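Local atomic coordinates of RabGDI protein (Plasmodium falciparum 3D7, PDB entry 3P1W), a protein that probably binds prenylated Rab GTPases in their GDP-bound state and slows nucleotide release. Residues Phe95-Gly100 / Met237-Ala242; Trp117-Gly122 / Ser241-Ser246; Ser123-His128 / His141-Thr146; Phe248-Tyr253 / Phe368-Thr373. All blocks are in the same frame, centred on the assembly; numbering follows the deposited sequence.

Contact 1: Phe95-Gly100 / Met237-Ala242; sequences FILVGG and MQSISA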
loop_
_atom_site.group_PDB
_atom_site.type_symbol
_atom_site.label_atom_id
_atom_site.label_comp_id
_atom_site.label_asym_id
_atom_site.label_seq_id
_atom_site.Cartn_x
_atom_site.Cartn_y
_atom_site.Cartn_z
ATOM N N PHE A 95 1.549 -4.661 0.970
ATOM C CA PHE A 95 0.912 -5.877 0.482
ATOM C C PHE A 95 -0.308 -5.600 -0.418
ATOM O O PHE A 95 -0.899 -4.529 -0.407
ATOM C CB PHE A 95 0.502 -6.764 1.654
ATOM C CG PHE A 95 1.615 -7.195 2.545
ATOM C CD1 PHE A 95 2.882 -7.463 2.069
ATOM C CD2 PHE A 95 1.367 -7.421 3.891
ATOM C CE1 PHE A 95 3.878 -7.920 2.918
ATOM C CE2 PHE A 95 2.372 -7.865 4.728
ATOM C CZ PHE A 95 3.622 -8.122 4.234
ATOM N N ILE A 96 -0.675 -6.591 -1.225
ATOM C CA ILE A 96 -1.660 -6.401 -2.296
ATOM C C ILE A 96 -2.867 -7.313 -2.078
ATOM O O ILE A 96 -2.721 -8.529 -1.921
ATOM C CB ILE A 96 -0.950 -6.699 -3.624
ATOM C CG1 ILE A 96 0.151 -5.658 -3.858
ATOM C CG2 ILE A 96 -1.932 -6.758 -4.815
ATOM C CD1 ILE A 96 1.245 -6.144 -4.789
ATOM N N LEU A 97 -4.056 -6.721 -2.036
ATOM C CA LEU A 97 -5.285 -7.472 -1.837
ATOM C C LEU A 97 -5.590 -8.309 -3.093
ATOM O O LEU A 97 -5.649 -7.771 -4.211
ATOM C CB LEU A 97 -6.443 -6.513 -1.520
ATOM C CG LEU A 97 -7.784 -7.130 -1.086
ATOM C CD1 LEU A 97 -7.710 -7.830 0.289
ATOM C CD2 LEU A 97 -8.899 -6.073 -1.071
ATOM N N VAL A 98 -5.739 -9.618 -2.903
ATOM C CA VAL A 98 -5.984 -10.558 -4.024
ATOM C C VAL A 98 -7.117 -10.079 -4.931
ATOM O O VAL A 98 -6.994 -10.132 -6.148
ATOM C CB VAL A 98 -6.257 -11.973 -3.516
ATOM C CG1 VAL A 98 -6.755 -12.907 -4.680
ATOM C CG2 VAL A 98 -5.013 -12.527 -2.893
ATOM N N GLY A 99 -8.190 -9.561 -4.346
ATOM C CA GLY A 99 -9.352 -9.107 -5.126
ATOM C C GLY A 99 -9.365 -7.630 -5.507
ATOM O O GLY A 99 -10.349 -7.134 -6.065
ATOM N N GLY A 100 -8.282 -6.916 -5.207
ATOM C CA GLY A 100 -8.221 -5.500 -5.504
ATOM C C GLY A 100 -7.865 -5.222 -6.956
ATOM O O GLY A 100 -7.629 -6.139 -7.750
ATOM N N MET A 237 -13.512 -11.165 2.342
ATOM C CA MET A 237 -13.926 -12.552 2.559
ATOM C C MET A 237 -13.699 -13.455 1.334
ATOM O O MET A 237 -13.207 -14.570 1.481
ATOM C CB MET A 237 -15.396 -12.596 2.978
ATOM C CG MET A 237 -15.659 -11.974 4.337
ATOM S SD MET A 237 -17.422 -11.965 4.733
ATOM C CE MET A 237 -17.684 -13.698 5.077
ATOM N N GLN A 238 -14.051 -12.966 0.145
ATOM C CA GLN A 238 -13.817 -13.693 -1.124
ATOM C C GLN A 238 -12.330 -13.858 -1.433
ATOM O O GLN A 238 -11.915 -14.901 -1.944
ATOM C CB GLN A 238 -14.439 -12.953 -2.298
ATOM C CG GLN A 238 -15.958 -12.991 -2.363
ATOM C CD GLN A 238 -16.515 -12.160 -3.517
ATOM O OE1 GLN A 238 -17.603 -12.438 -4.017
ATOM N NE2 GLN A 238 -15.771 -11.140 -3.939
ATOM N N SER A 239 -11.547 -12.820 -1.118
ATOM C CA SER A 239 -10.122 -12.780 -1.441
ATOM C C SER A 239 -9.272 -13.837 -0.730
ATOM O O SER A 239 -8.194 -14.175 -1.217
ATOM C CB SER A 239 -9.553 -11.377 -1.159
ATOM O OG SER A 239 -10.189 -10.388 -1.966
ATOM N N ILE A 240 -9.748 -14.332 0.415
ATOM C CA ILE A 240 -9.043 -15.367 1.176
ATOM C C ILE A 240 -8.990 -16.696 0.431
ATOM O O ILE A 240 -7.984 -17.405 0.484
ATOM C CB ILE A 240 -9.695 -15.622 2.556
ATOM C CG1 ILE A 240 -9.088 -14.702 3.615
ATOM C CG2 ILE A 240 -9.480 -17.061 2.986
ATOM C CD1 ILE A 240 -9.108 -15.288 5.012
ATOM N N SER A 241 -10.060 -17.010 -0.287
ATOM C CA SER A 241 -10.241 -18.342 -0.883
ATOM C C SER A 241 -9.128 -18.728 -1.868
ATOM O O SER A 241 -8.813 -19.914 -1.996
ATOM C CB SER A 241 -11.612 -18.445 -1.565
ATOM O OG SER A 241 -11.599 -17.787 -2.815
ATOM N N ALA A 242 -8.538 -17.736 -2.539
ATOM C CA ALA A 242 -7.402 -17.967 -3.442
ATOM C C ALA A 242 -6.288 -18.764 -2.734
ATOM O O ALA A 242 -5.996 -19.898 -3.132
ATOM C CB ALA A 242 -6.865 -16.658 -3.974
#

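Contact 2: Trp117-Gly122 / Ser241-Ser246; sequences WLVVEG and SAFGKS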
loop_
_atom_site.group_PDB
_atom_site.type_symbol
_atom_site.label_atom_id
_atom_site.label_comp_id
_atom_site.label_asym_id
_atom_site.label_seq_id
_atom_site.Cartn_x
_atom_site.Cartn_y
_atom_site.Cartn_z
ATOM N N TRP A 117 4.128 -14.833 -7.063
ATOM C CA TRP A 117 3.331 -14.297 -5.959
ATOM C C TRP A 117 3.253 -15.304 -4.839
ATOM O O TRP A 117 2.998 -16.498 -5.076
ATOM C CB TRP A 117 1.922 -13.979 -6.451
ATOM C CG TRP A 117 1.948 -12.907 -7.461
ATOM C CD1 TRP A 117 1.951 -13.052 -8.827
ATOM C CD2 TRP A 117 2.025 -11.509 -7.204
ATOM N NE1 TRP A 117 2.010 -11.815 -9.430
ATOM C CE2 TRP A 117 2.053 -10.852 -8.456
ATOM C CE3 TRP A 117 2.066 -10.736 -6.033
ATOM C CZ2 TRP A 117 2.118 -9.467 -8.567
ATOM C CZ3 TRP A 117 2.120 -9.367 -6.149
ATOM C CH2 TRP A 117 2.154 -8.742 -7.405
ATOM N N LEU A 118 3.464 -14.840 -3.614
ATOM C CA LEU A 118 3.318 -15.692 -2.456
ATOM C C LEU A 118 2.393 -15.028 -1.447
ATOM O O LEU A 118 2.459 -13.804 -1.244
ATOM C CB LEU A 118 4.685 -15.970 -1.839
ATOM C CG LEU A 118 5.615 -16.759 -2.774
ATOM C CD1 LEU A 118 7.078 -16.586 -2.399
ATOM C CD2 LEU A 118 5.198 -18.235 -2.746
ATOM N N VAL A 119 1.528 -15.828 -0.835
ATOM C CA VAL A 119 0.546 -15.308 0.118
ATOM C C VAL A 119 1.243 -14.822 1.370
ATOM O O VAL A 119 2.244 -15.393 1.818
ATOM C CB VAL A 119 -0.542 -16.384 0.469
ATOM C CG1 VAL A 119 0.049 -17.523 1.304
ATOM C CG2 VAL A 119 -1.721 -15.771 1.197
ATOM N N VAL A 120 0.710 -13.745 1.928
ATOM C CA VAL A 120 1.111 -13.275 3.220
ATOM C C VAL A 120 0.464 -14.180 4.244
ATOM O O VAL A 120 -0.729 -14.428 4.185
ATOM C CB VAL A 120 0.686 -11.809 3.419
ATOM C CG1 VAL A 120 0.918 -11.344 4.857
ATOM C CG2 VAL A 120 1.497 -10.914 2.436
ATOM N N GLU A 121 1.252 -14.685 5.178
ATOM C CA GLU A 121 0.808 -15.833 5.980
ATOM C C GLU A 121 -0.215 -15.496 7.051
ATOM O O GLU A 121 -0.934 -16.391 7.509
ATOM C CB GLU A 121 1.995 -16.582 6.590
ATOM C CG GLU A 121 2.841 -17.281 5.542
ATOM C CD GLU A 121 3.866 -18.243 6.125
ATOM O OE1 GLU A 121 4.186 -18.181 7.332
ATOM O OE2 GLU A 121 4.369 -19.073 5.353
ATOM N N GLY A 122 -0.307 -14.233 7.455
ATOM C CA GLY A 122 -1.323 -13.864 8.410
ATOM C C GLY A 122 -1.685 -12.406 8.457
ATOM O O GLY A 122 -0.914 -11.546 8.064
ATOM N N SER A 241 -10.060 -17.010 -0.287
ATOM C CA SER A 241 -10.241 -18.342 -0.883
ATOM C C SER A 241 -9.128 -18.728 -1.868
ATOM O O SER A 241 -8.813 -19.914 -1.996
ATOM C CB SER A 241 -11.612 -18.445 -1.565
ATOM O OG SER A 241 -11.599 -17.787 -2.815
ATOM N N ALA A 242 -8.538 -17.736 -2.539
ATOM C CA ALA A 242 -7.402 -17.967 -3.442
ATOM C C ALA A 242 -6.288 -18.764 -2.734
ATOM O O ALA A 242 -5.996 -19.898 -3.132
ATOM C CB ALA A 242 -6.865 -16.658 -3.974
ATOM N N PHE A 243 -5.721 -18.201 -1.662
ATOM C CA PHE A 243 -4.582 -18.806 -0.961
ATOM C C PHE A 243 -4.870 -19.233 0.487
ATOM O O PHE A 243 -3.980 -19.721 1.173
ATOM C CB PHE A 243 -3.394 -17.835 -0.965
ATOM C CG PHE A 243 -2.963 -17.387 -2.345
ATOM C CD1 PHE A 243 -1.873 -17.981 -2.979
ATOM C CD2 PHE A 243 -3.636 -16.371 -3.007
ATOM C CE1 PHE A 243 -1.470 -17.565 -4.256
ATOM C CE2 PHE A 243 -3.245 -15.959 -4.272
ATOM C CZ PHE A 243 -2.160 -16.545 -4.896
ATOM N N GLY A 244 -6.076 -19.006 0.992
ATOM C CA GLY A 244 -6.436 -19.441 2.360
ATOM C C GLY A 244 -5.889 -18.685 3.570
ATOM O O GLY A 244 -6.656 -18.323 4.483
ATOM N N LYS A 245 -4.569 -18.484 3.616
ATOM C CA LYS A 245 -3.911 -17.988 4.792
ATOM C C LYS A 245 -4.302 -16.526 5.086
ATOM O O LYS A 245 -4.482 -16.150 6.243
ATOM C CB LYS A 245 -2.385 -18.097 4.630
ATOM C CG LYS A 245 -1.876 -19.553 4.386
ATOM C CD LYS A 245 -0.386 -19.670 4.739
ATOM C CE LYS A 245 0.092 -21.127 4.776
ATOM N NZ LYS A 245 0.055 -21.700 3.445
ATOM N N SER A 246 -4.377 -15.717 4.038
ATOM C CA SER A 246 -4.829 -14.324 4.150
ATOM C C SER A 246 -5.306 -13.864 2.781
ATOM O O SER A 246 -5.097 -14.569 1.783
ATOM C CB SER A 246 -3.682 -13.436 4.649
ATOM O OG SER A 246 -2.814 -13.043 3.593
HETATM O O HOH W 1 -3.090 -17.210 8.684
#

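Contact 3: Ser123-His128 / His141-Thr146; sequences SYVYQH and HKVPAT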
loop_
_atom_site.group_PDB
_atom_site.type_symbol
_atom_site.label_atom_id
_atom_site.label_comp_id
_atom_site.label_asym_id
_atom_site.label_seq_id
_atom_site.Cartn_x
_atom_site.Cartn_y
_atom_site.Cartn_z
ATOM N N SER A 123 -2.892 -12.161 8.938
ATOM C CA SER A 123 -3.439 -10.820 9.089
ATOM C C SER A 123 -3.865 -10.673 10.535
ATOM O O SER A 123 -4.628 -11.522 11.035
ATOM C CB SER A 123 -4.674 -10.670 8.213
ATOM O OG SER A 123 -4.464 -11.184 6.907
ATOM N N TYR A 124 -3.378 -9.623 11.195
ATOM C CA TYR A 124 -3.584 -9.380 12.617
ATOM C C TYR A 124 -4.128 -7.979 12.812
ATOM O O TYR A 124 -3.861 -7.052 11.994
ATOM C CB TYR A 124 -2.282 -9.551 13.425
ATOM C CG TYR A 124 -1.817 -10.985 13.420
ATOM C CD1 TYR A 124 -2.103 -11.823 14.486
ATOM C CD2 TYR A 124 -1.164 -11.523 12.302
ATOM C CE1 TYR A 124 -1.730 -13.158 14.467
ATOM C CE2 TYR A 124 -0.794 -12.885 12.263
ATOM C CZ TYR A 124 -1.095 -13.692 13.338
ATOM O OH TYR A 124 -0.729 -15.031 13.340
ATOM N N VAL A 125 -4.826 -7.803 13.934
ATOM C CA VAL A 125 -5.315 -6.506 14.340
ATOM C C VAL A 125 -5.014 -6.298 15.834
ATOM O O VAL A 125 -5.036 -7.252 16.624
ATOM C CB VAL A 125 -6.805 -6.355 14.029
ATOM C CG1 VAL A 125 -7.672 -7.403 14.815
ATOM C CG2 VAL A 125 -7.287 -4.902 14.273
ATOM N N TYR A 126 -4.732 -5.052 16.207
ATOM C CA TYR A 126 -4.425 -4.711 17.614
ATOM C C TYR A 126 -5.704 -4.387 18.378
ATOM O O TYR A 126 -6.513 -3.559 17.946
ATOM C CB TYR A 126 -3.512 -3.500 17.583
ATOM C CG TYR A 126 -2.847 -3.078 18.860
ATOM C CD1 TYR A 126 -1.477 -3.178 18.993
ATOM C CD2 TYR A 126 -3.565 -2.453 19.873
ATOM C CE1 TYR A 126 -0.839 -2.718 20.118
ATOM C CE2 TYR A 126 -2.931 -1.984 20.998
ATOM C CZ TYR A 126 -1.558 -2.132 21.102
ATOM O OH TYR A 126 -0.908 -1.690 22.212
ATOM N N GLN A 127 -5.887 -5.066 19.513
ATOM C CA GLN A 127 -6.942 -4.785 20.456
ATOM C C GLN A 127 -6.368 -5.196 21.835
ATOM O O GLN A 127 -6.179 -6.379 22.122
ATOM C CB GLN A 127 -8.228 -5.579 20.137
ATOM C CG GLN A 127 -9.396 -5.184 21.046
ATOM C CD GLN A 127 -10.434 -6.276 21.257
ATOM O OE1 GLN A 127 -10.506 -6.886 22.335
ATOM N NE2 GLN A 127 -11.257 -6.516 20.240
ATOM N N HIS A 128 -6.022 -4.202 22.635
ATOM C CA HIS A 128 -5.419 -4.462 23.928
ATOM C C HIS A 128 -6.447 -5.103 24.874
ATOM O O HIS A 128 -7.576 -4.621 25.015
ATOM C CB HIS A 128 -4.906 -3.185 24.532
ATOM C CG HIS A 128 -4.145 -3.384 25.809
ATOM N ND1 HIS A 128 -4.388 -2.641 26.939
ATOM C CD2 HIS A 128 -3.153 -4.249 26.133
ATOM C CE1 HIS A 128 -3.560 -3.019 27.901
ATOM N NE2 HIS A 128 -2.790 -3.984 27.430
ATOM N N HIS A 141 -4.197 -9.953 17.438
ATOM C CA HIS A 141 -5.085 -11.082 17.213
ATOM C C HIS A 141 -5.297 -11.314 15.713
ATOM O O HIS A 141 -5.294 -10.372 14.930
ATOM C CB HIS A 141 -6.447 -10.815 17.870
ATOM C CG HIS A 141 -6.362 -10.241 19.255
ATOM N ND1 HIS A 141 -6.443 -11.015 20.396
ATOM C CD2 HIS A 141 -6.220 -8.960 19.679
ATOM C CE1 HIS A 141 -6.326 -10.239 21.459
ATOM N NE2 HIS A 141 -6.197 -8.985 21.054
ATOM N N LYS A 142 -5.479 -12.574 15.328
ATOM C CA LYS A 142 -5.839 -12.918 13.969
ATOM C C LYS A 142 -7.138 -12.251 13.610
ATOM O O LYS A 142 -8.051 -12.190 14.435
ATOM C CB LYS A 142 -6.048 -14.409 13.808
ATOM C CG LYS A 142 -4.802 -15.222 13.756
ATOM C CD LYS A 142 -5.209 -16.721 13.684
ATOM C CE LYS A 142 -4.033 -17.638 13.391
ATOM N NZ LYS A 142 -4.504 -19.074 13.271
ATOM N N VAL A 143 -7.188 -11.718 12.396
ATOM C CA VAL A 143 -8.385 -11.103 11.863
ATOM C C VAL A 143 -9.290 -12.209 11.318
ATOM O O VAL A 143 -8.904 -12.909 10.390
ATOM C CB VAL A 143 -8.068 -10.137 10.731
ATOM C CG1 VAL A 143 -9.355 -9.615 10.119
ATOM C CG2 VAL A 143 -7.162 -8.973 11.259
ATOM N N PRO A 144 -10.492 -12.356 11.892
ATOM C CA PRO A 144 -11.383 -13.412 11.409
ATOM C C PRO A 144 -12.020 -13.022 10.100
ATOM O O PRO A 144 -12.426 -11.868 9.918
ATOM C CB PRO A 144 -12.422 -13.541 12.520
ATOM C CG PRO A 144 -12.406 -12.254 13.227
ATOM C CD PRO A 144 -11.063 -11.619 13.035
ATOM N N ALA A 145 -12.051 -13.967 9.167
ATOM C CA ALA A 145 -12.560 -13.689 7.833
ATOM C C ALA A 145 -13.628 -14.666 7.362
ATOM O O ALA A 145 -14.105 -14.530 6.256
ATOM C CB ALA A 145 -11.409 -13.639 6.834
ATOM N N THR A 146 -14.001 -15.637 8.192
ATOM C CA THR A 146 -15.142 -16.490 7.882
ATOM C C THR A 146 -16.054 -16.557 9.091
ATOM O O THR A 146 -15.653 -16.215 10.217
ATOM C CB THR A 146 -14.709 -17.918 7.546
ATOM O OG1 THR A 146 -14.199 -18.537 8.729
ATOM C CG2 THR A 146 -13.651 -17.930 6.449
#

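Contact 4: Phe248-Tyr253 / Phe368-Thr373; sequences FIYPLY and FQHGVT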
loop_
_atom_site.group_PDB
_atom_site.type_symbol
_atom_site.label_atom_id
_atom_site.label_comp_id
_atom_site.label_asym_id
_atom_site.label_seq_id
_atom_site.Cartn_x
_atom_site.Cartn_y
_atom_site.Cartn_z
ATOM N N PHE A 248 -4.034 -11.342 1.205
ATOM C CA PHE A 248 -2.950 -10.502 0.678
ATOM C C PHE A 248 -1.815 -11.322 0.086
ATOM O O PHE A 248 -1.482 -12.400 0.600
ATOM C CB PHE A 248 -2.361 -9.582 1.767
ATOM C CG PHE A 248 -3.361 -8.660 2.368
ATOM C CD1 PHE A 248 -3.677 -7.458 1.752
ATOM C CD2 PHE A 248 -4.013 -9.005 3.541
ATOM C CE1 PHE A 248 -4.652 -6.619 2.306
ATOM C CE2 PHE A 248 -4.975 -8.158 4.100
ATOM C CZ PHE A 248 -5.280 -6.973 3.487
ATOM N N ILE A 249 -1.225 -10.773 -0.980
ATOM C CA ILE A 249 -0.036 -11.336 -1.620
ATOM C C ILE A 249 1.063 -10.306 -1.746
ATOM O O ILE A 249 0.831 -9.089 -1.633
ATOM C CB ILE A 249 -0.341 -11.935 -3.020
ATOM C CG1 ILE A 249 -0.965 -10.891 -3.959
ATOM C CG2 ILE A 249 -1.241 -13.159 -2.853
ATOM C CD1 ILE A 249 -1.237 -11.434 -5.396
ATOM N N TYR A 250 2.266 -10.821 -2.009
ATOM C CA TYR A 250 3.464 -10.014 -2.146
ATOM C C TYR A 250 4.418 -10.814 -3.028
ATOM O O TYR A 250 4.443 -12.047 -2.954
ATOM C CB TYR A 250 4.061 -9.790 -0.762
ATOM C CG TYR A 250 5.243 -8.850 -0.603
ATOM C CD1 TYR A 250 5.112 -7.471 -0.750
ATOM C CD2 TYR A 250 6.468 -9.338 -0.174
ATOM C CE1 TYR A 250 6.190 -6.645 -0.530
ATOM C CE2 TYR A 250 7.542 -8.515 0.047
ATOM C CZ TYR A 250 7.411 -7.186 -0.140
ATOM O OH TYR A 250 8.525 -6.399 0.109
ATOM N N PRO A 251 5.138 -10.137 -3.924
ATOM C CA PRO A 251 5.964 -10.889 -4.855
ATOM C C PRO A 251 7.211 -11.446 -4.221
ATOM O O PRO A 251 7.773 -10.834 -3.330
ATOM C CB PRO A 251 6.367 -9.861 -5.916
ATOM C CG PRO A 251 5.627 -8.630 -5.630
ATOM C CD PRO A 251 5.117 -8.700 -4.221
ATOM N N LEU A 252 7.654 -12.594 -4.717
ATOM C CA LEU A 252 8.957 -13.103 -4.373
ATOM C C LEU A 252 9.997 -12.034 -4.726
ATOM O O LEU A 252 9.998 -11.486 -5.836
ATOM C CB LEU A 252 9.225 -14.421 -5.119
ATOM C CG LEU A 252 10.509 -15.182 -4.826
ATOM C CD1 LEU A 252 10.565 -15.568 -3.364
ATOM C CD2 LEU A 252 10.610 -16.427 -5.710
ATOM N N TYR A 253 10.874 -11.730 -3.768
ATOM C CA TYR A 253 11.917 -10.706 -3.915
ATOM C C TYR A 253 11.385 -9.286 -3.747
ATOM O O TYR A 253 12.144 -8.319 -3.859
ATOM C CB TYR A 253 12.678 -10.817 -5.253
ATOM C CG TYR A 253 13.140 -12.202 -5.569
ATOM C CD1 TYR A 253 13.926 -12.916 -4.669
ATOM C CD2 TYR A 253 12.789 -12.816 -6.770
ATOM C CE1 TYR A 253 14.342 -14.209 -4.958
ATOM C CE2 TYR A 253 13.206 -14.105 -7.067
ATOM C CZ TYR A 253 13.979 -14.791 -6.159
ATOM O OH TYR A 253 14.400 -16.071 -6.443
ATOM N N PHE A 368 12.749 -14.607 4.651
ATOM C CA PHE A 368 13.247 -15.512 3.631
ATOM C C PHE A 368 12.123 -16.117 2.781
ATOM O O PHE A 368 12.336 -16.411 1.602
ATOM C CB PHE A 368 14.056 -16.617 4.286
ATOM C CG PHE A 368 14.587 -17.638 3.318
ATOM C CD1 PHE A 368 15.628 -17.313 2.450
ATOM C CD2 PHE A 368 14.046 -18.921 3.271
ATOM C CE1 PHE A 368 16.126 -18.258 1.555
ATOM C CE2 PHE A 368 14.534 -19.866 2.373
ATOM C CZ PHE A 368 15.573 -19.538 1.519
ATOM N N GLN A 369 10.933 -16.289 3.359
ATOM C CA GLN A 369 9.779 -16.795 2.591
ATOM C C GLN A 369 9.582 -16.036 1.279
ATOM O O GLN A 369 9.388 -16.653 0.224
ATOM C CB GLN A 369 8.490 -16.749 3.435
ATOM C CG GLN A 369 7.224 -17.194 2.687
ATOM C CD GLN A 369 5.950 -16.491 3.143
ATOM O OE1 GLN A 369 5.930 -15.786 4.152
ATOM N NE2 GLN A 369 4.871 -16.674 2.368
ATOM N N HIS A 370 9.624 -14.705 1.339
ATOM C CA HIS A 370 9.472 -13.862 0.139
ATOM C C HIS A 370 10.805 -13.437 -0.508
ATOM O O HIS A 370 10.837 -12.518 -1.318
ATOM C CB HIS A 370 8.635 -12.610 0.463
ATOM C CG HIS A 370 7.168 -12.876 0.569
ATOM N ND1 HIS A 370 6.558 -13.245 1.752
ATOM C CD2 HIS A 370 6.190 -12.852 -0.367
ATOM C CE1 HIS A 370 5.266 -13.429 1.534
ATOM N NE2 HIS A 370 5.017 -13.207 0.256
ATOM N N GLY A 371 11.901 -14.094 -0.144
ATOM C CA GLY A 371 13.206 -13.804 -0.732
ATOM C C GLY A 371 13.748 -12.415 -0.465
ATOM O O GLY A 371 14.467 -11.848 -1.308
ATOM N N VAL A 372 13.399 -11.848 0.693
ATOM C CA VAL A 372 13.783 -10.468 0.975
ATOM C C VAL A 372 14.834 -10.334 2.094
ATOM O O VAL A 372 15.454 -9.278 2.212
ATOM C CB VAL A 372 12.536 -9.576 1.243
ATOM C CG1 VAL A 372 11.684 -9.456 -0.019
ATOM C CG2 VAL A 372 11.728 -10.089 2.376
ATOM N N THR A 373 15.019 -11.389 2.903
ATOM C CA THR A 373 16.054 -11.424 3.931
ATOM C C THR A 373 16.796 -12.765 3.937
ATOM O O THR A 373 16.325 -13.761 3.390
ATOM C CB THR A 373 15.462 -11.209 5.361
ATOM O OG1 THR A 373 14.716 -12.371 5.759
ATOM C CG2 THR A 373 14.562 -9.977 5.417
#

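Contact 1: Phe95-Gly100 / Met237-Ala242
V98 and G99 meet S239 where a type I beta turn, L97 to G100, brings the chain off strand 96-97 and against the last turns of helix 226-243. The turn is closed by G100 N donating to L97 O at 2.9 Å, and it presents its two middle residues to the helix. Van der Waals contact does most of the work. V98 CB rests 3.7 Å from the carbonyl oxygen S239 O, and one branch of V98, CG1, makes the apolar contact, reaching A242 CB at 3.8 Å. S239 and A242 are three residues apart in the helix, so V98 spans neighbouring points on one helical face. Polar contact is thin: G99 N lies 3.2 Å from S239 OG, but the N-H...O angle of 121° marks this hydrogen bond as weak. The stronger partner of that hydroxyl is L235 O, one turn earlier in the helix; chi1 of -62° places OG where it meets both G99 N and L235 O. Only 179 Å² is buried in all, consistent with a surface contact of turn on helix. Having no side chain, G99 comes close enough for its CA to lie 3.5 Å from S239 OG.

Contact 2: Trp117-Gly122 / Ser241-Ser246
S246 OG donates to V120 O at 2.6 Å and is also hydrogen-bonded to F248 N, so two backbone groups from different strands grip one buried hydroxyl. Its chi1 of 83° places OG between the backbone N and the carbonyl carbon, and it meets the V120 carbonyl from 27° out of the carbonyl plane. A water adds a second polar link, donating to E121 O at 2.6 Å and to K245 O at 3.0 Å. The apolar part centres on V119. Its CG2 lies 3.4 Å from F243 CB and 3.6 Å from S246 O. The V119 and F243 side chains pass in antiparallel sense. The K245 chain runs across V119 and level with E121, with K245 CD 4.1 Å from E121 CG. Their charged ends do not touch: E121 OE2 and K245 NZ are 5.4 Å apart, so any attraction is probably only long-range; E121 OE1 is instead hydrogen-bonded to N344 N. G244, with a positive phi of 74°, is where the chain leaves helical geometry. The whole is a helix-to-strand connection: helix 226-243 ends, K245 and S246 run beside E121 and G122, and the chain enters strand 248-251, antiparallel to strand 117-129.

Contact 3: Ser123-His128 / His141-Thr146
H141 lies across from V125, and its imidazole reaches along the partner strand as far as Q127. CB is 4.0 Å from V125 O, and chi1 of -44° keeps CG near the same oxygen. Further out, CD2 is near both V125 O and Q127 O, the latter at 3.6 Å. At the tip NE2 donates to Q127 O at 2.8 Å. The oxygen lies only 6° out of the ring plane, and the bond falls in the carbonyl plane, on a lone pair. It comes in addition to the backbone bonds between the strands, and the direction of donation places a hydrogen on NE2. Those backbone bonds belong to the beta hairpin of strands 117-129 and 138-142. V125 and H141 form one antiparallel hydrogen-bonded pair of it, V125 N to H141 O at 2.8 Å and H141 N to V125 O at 2.9 Å. Beyond the non-hydrogen-bonded pair Y124-K142, V143 N adds a bond to S123 O at 2.9 Å. The side chains of Y124 and K142 leave the backbone in diverging directions, yet further out they run alongside, with Y124 CE1 3.8 Å from K142 CG; the phenol OH is hydrogen-bonded to N341. V125 and V143 cross at about a right angle, CB of V125 lying 3.8 Å from CG2 of V143, and helix 203-213 meets both through A212 and V213.

Contact 4: Phe248-Tyr253 / Phe368-Thr373
Y250 holds its CG anti to the backbone N (chi1 -174°), and H370 holds its CG anti to the carbonyl carbon (chi1 -77°); these torsions set each CG on the side where the two rings meet. The edge of Y250 addresses the face of H370 in an edge-to-face stack, with centroids 5.2 Å apart and planes at 70°. The touching atoms are the two CD2 carbons, Y250 CD2 standing 3.5 Å from H370 CD2 over the imidazole face. At its own edge the imidazole meets the tyrosine's backbone, H370 CD2 lying 3.2 Å from Y250 O in the ring plane. V372 CG1 packs more loosely at the rim of the phenol, 4.2 Å from Y250 CE2. The loop between strands 361-367 and 378-385 thus packs on strand 248-251 of the same mixed sheet, and the backbone bond Y253 N to H370 O, 2.6 Å, ties it to the chain just past that strand. L252 CD1 lies against the H370 carbonyl, 3.6 Å from H370 C. G371 O lies at the edge of the Y253 ring, 3.6 Å from Y253 CD1. Both stacked rings have polar partners elsewhere: H370 NE2 bonds to L118 O and Y250 OH to D90. Because L118 O can only accept, NE2 must carry a hydrogen, and the somewhat electropositive CD2 beside it would sit favourably against Y250 O.

In the fold
Contact 3 is buried, contacts 2 and 4 are partly buried, and contact 1 lies at the surface. Their chemistry reflects the elements joined: contact 3 pairs two strands and is mainly hydrogen-bonded, contact 4 sets a loop on a strand through an aromatic stack and one backbone bond, and contacts 1 and 2 pack the end of helix 226-243 through V98 on A242 and V119 on F243, with a weak bond in the first and a hydroxyl and bridging water in the second. Contacts 1 and 2 share S241 and A242, their centres about 8 Å apart. Contacts 2 and 3 use successive parts of strand 117-129. In the common mixed sheet, strand 248-251 lies between strands 96-97 and 117-129.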